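Local coordinates for protein ribulose bisphosphate carboxylase (PDB 6HUN) that probably adds carbon dioxide and water to ribulose 1,5-bisphosphate, giving two molecules of 3-phosphoglycerate, as a form III Rubisco of a hyperthermophilic archaeon, at residues 152-157 / 283-288. Residues are numbered along the deposited sequence; the frame is centred on the assembly and turned at random.
Sequences GPNKGI and ELAEEY
A small polar contact, carried on the loop side by Asn154 alone and without a direct hydrogen bond between the two segments, sets Asn154 against Ala285 and Glu286. It joins the loop leading into helix 156-164 to helix 275-288, in the alpha/beta barrel typical of the Rubisco large chain. The helix precedes barrel strand 291-295, and Ala285 packs on Ile292 of that strand. The contact lies away from the predicted catalytic and magnesium-binding residues.

Asn154 reaches across with its whole amide. CG lies anti to the backbone N (chi1 -169°), which carries the amide out to the helix. ND2 comes 3.2 Å from Ala285 O, but the angle is too poor for a hydrogen bond. ND2 is hydrogen-bonded to Leu290 O instead, a little further along the chain. The same nitrogen lies 4.3 Å from Ala285 CB.

At the other end of the amide, Asn154 OD1 stands 3.1 Å from Glu286 OE1. Both are acceptors, so the pair is close without being bonded. The amide and carboxylate planes are turned 69° apart. A bend at chi2 (65°) brings the Glu286 carboxylate back beside the amide. Its OE1 forms a salt bridge with Arg282 NH1.

With an alanine in place of Asn154, Leu290 O is likely to lose this donor and a gap to open beside Ala285.

The polar bonds that link loop and helix lie beside the contact: Arg282 NE of the same helix to Gly152 O, with Asn154 to Leu290 O and Lys155 to Asp289 just past residue 288. The positive charge of Arg282 probably eases the closeness of the two oxygens.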
loop_
_atom_site.group_PDB
_atom_site.type_symbol
_atom_site.label_atom_id
_atom_site.label_comp_id
_atom_site.label_asym_id
_atom_site.label_seq_id
_atom_site.Cartn_x
_atom_site.Cartn_y
_atom_site.Cartn_z
ATOM N N GLY A 152 5.253 -4.624 18.407
ATOM C CA GLY A 152 3.859 -4.930 18.702
ATOM C C GLY A 152 3.166 -3.731 19.316
ATOM O O GLY A 152 3.704 -2.606 19.367
ATOM N N PRO A 153 1.932 -3.932 19.766
ATOM C CA PRO A 153 1.159 -2.818 20.311
ATOM C C PRO A 153 1.870 -2.192 21.506
ATOM O O PRO A 153 2.553 -2.882 22.306
ATOM C CB PRO A 153 -0.186 -3.481 20.717
ATOM C CG PRO A 153 -0.290 -4.737 19.836
ATOM C CD PRO A 153 1.164 -5.194 19.655
ATOM N N ASN A 154 1.731 -0.863 21.609
ATOM C CA ASN A 154 2.301 -0.119 22.747
ATOM C C ASN A 154 1.483 -0.389 24.003
ATOM O O ASN A 154 2.013 -0.551 25.105
ATOM C CB ASN A 154 2.265 1.367 22.471
ATOM C CG ASN A 154 3.076 2.182 23.498
ATOM O OD1 ASN A 154 4.039 1.691 24.035
ATOM N ND2 ASN A 154 2.693 3.435 23.728
ATOM N N LYS A 155 0.174 -0.429 23.831
ATOM C CA LYS A 155 -0.769 -0.525 24.958
ATOM C C LYS A 155 -1.511 -1.842 24.995
ATOM O O LYS A 155 -1.584 -2.469 26.058
ATOM C CB LYS A 155 -1.782 0.621 24.911
ATOM C CG LYS A 155 -1.151 2.024 25.107
ATOM C CD LYS A 155 -0.628 2.148 26.499
ATOM C CE LYS A 155 0.072 3.481 26.656
ATOM N NZ LYS A 155 0.291 3.680 28.094
ATOM N N GLY A 156 -1.967 -2.306 23.858
ATOM C CA GLY A 156 -2.761 -3.528 23.779
ATOM C C GLY A 156 -4.137 -3.359 24.427
ATOM O O GLY A 156 -4.532 -2.276 24.872
ATOM N N ILE A 157 -4.871 -4.466 24.464
ATOM C CA ILE A 157 -6.187 -4.477 25.107
ATOM C C ILE A 157 -6.091 -3.924 26.531
ATOM O O ILE A 157 -6.841 -3.025 26.944
ATOM C CB ILE A 157 -6.721 -5.909 25.102
ATOM C CG1 ILE A 157 -6.964 -6.311 23.602
ATOM C CG2 ILE A 157 -8.045 -5.969 25.888
ATOM C CD1 ILE A 157 -7.596 -7.712 23.437
ATOM N N GLU A 283 6.829 4.394 16.866
ATOM C CA GLU A 283 7.914 4.954 17.661
ATOM C C GLU A 283 7.489 6.222 18.365
ATOM O O GLU A 283 7.925 6.471 19.501
ATOM C CB GLU A 283 9.109 5.246 16.736
ATOM C CG GLU A 283 9.922 4.029 16.409
ATOM C CD GLU A 283 11.183 4.331 15.580
ATOM O OE1 GLU A 283 12.138 3.506 15.596
ATOM O OE2 GLU A 283 11.185 5.377 14.887
ATOM N N LEU A 284 6.743 7.109 17.689
ATOM C CA LEU A 284 6.306 8.303 18.430
ATOM C C LEU A 284 5.308 7.952 19.528
ATOM O O LEU A 284 5.294 8.604 20.577
ATOM C CB LEU A 284 5.697 9.343 17.502
ATOM C CG LEU A 284 6.752 9.841 16.494
ATOM C CD1 LEU A 284 6.107 10.603 15.344
ATOM C CD2 LEU A 284 7.852 10.657 17.182
ATOM N N ALA A 285 4.474 6.934 19.316
ATOM C CA ALA A 285 3.591 6.502 20.395
ATOM C C ALA A 285 4.387 6.029 21.608
ATOM O O ALA A 285 3.939 6.202 22.758
ATOM C CB ALA A 285 2.661 5.378 19.888
ATOM N N GLU A 286 5.495 5.306 21.375
ATOM C CA GLU A 286 6.374 4.952 22.483
ATOM C C GLU A 286 6.812 6.209 23.245
ATOM O O GLU A 286 6.637 6.331 24.482
ATOM C CB GLU A 286 7.584 4.177 21.911
ATOM C CG GLU A 286 8.538 3.569 22.941
ATOM C CD GLU A 286 7.831 2.507 23.736
ATOM O OE1 GLU A 286 7.012 1.772 23.131
ATOM O OE2 GLU A 286 8.050 2.435 24.969
ATOM N N GLU A 287 7.324 7.187 22.504
ATOM C CA GLU A 287 7.851 8.409 23.111
ATOM C C GLU A 287 6.775 9.146 23.916
ATOM O O GLU A 287 7.049 9.665 25.004
ATOM C CB GLU A 287 8.401 9.310 22.003
ATOM C CG GLU A 287 8.796 10.719 22.478
ATOM C CD GLU A 287 9.433 11.543 21.350
ATOM O OE1 GLU A 287 9.960 12.653 21.639
ATOM O OE2 GLU A 287 9.380 11.072 20.183
ATOM N N TYR A 288 5.549 9.201 23.392
ATOM C CA TYR A 288 4.491 10.050 23.912
ATOM C C TYR A 288 3.429 9.266 24.672
ATOM O O TYR A 288 2.396 9.844 25.057
ATOM C CB TYR A 288 3.821 10.833 22.780
ATOM C CG TYR A 288 4.682 11.851 22.052
ATOM C CD1 TYR A 288 5.259 12.934 22.710
ATOM C CD2 TYR A 288 4.849 11.750 20.669
ATOM C CE1 TYR A 288 6.037 13.862 21.984
ATOM C CE2 TYR A 288 5.594 12.636 19.967
ATOM C CZ TYR A 288 6.193 13.679 20.626
ATOM O OH TYR A 288 6.912 14.544 19.862
#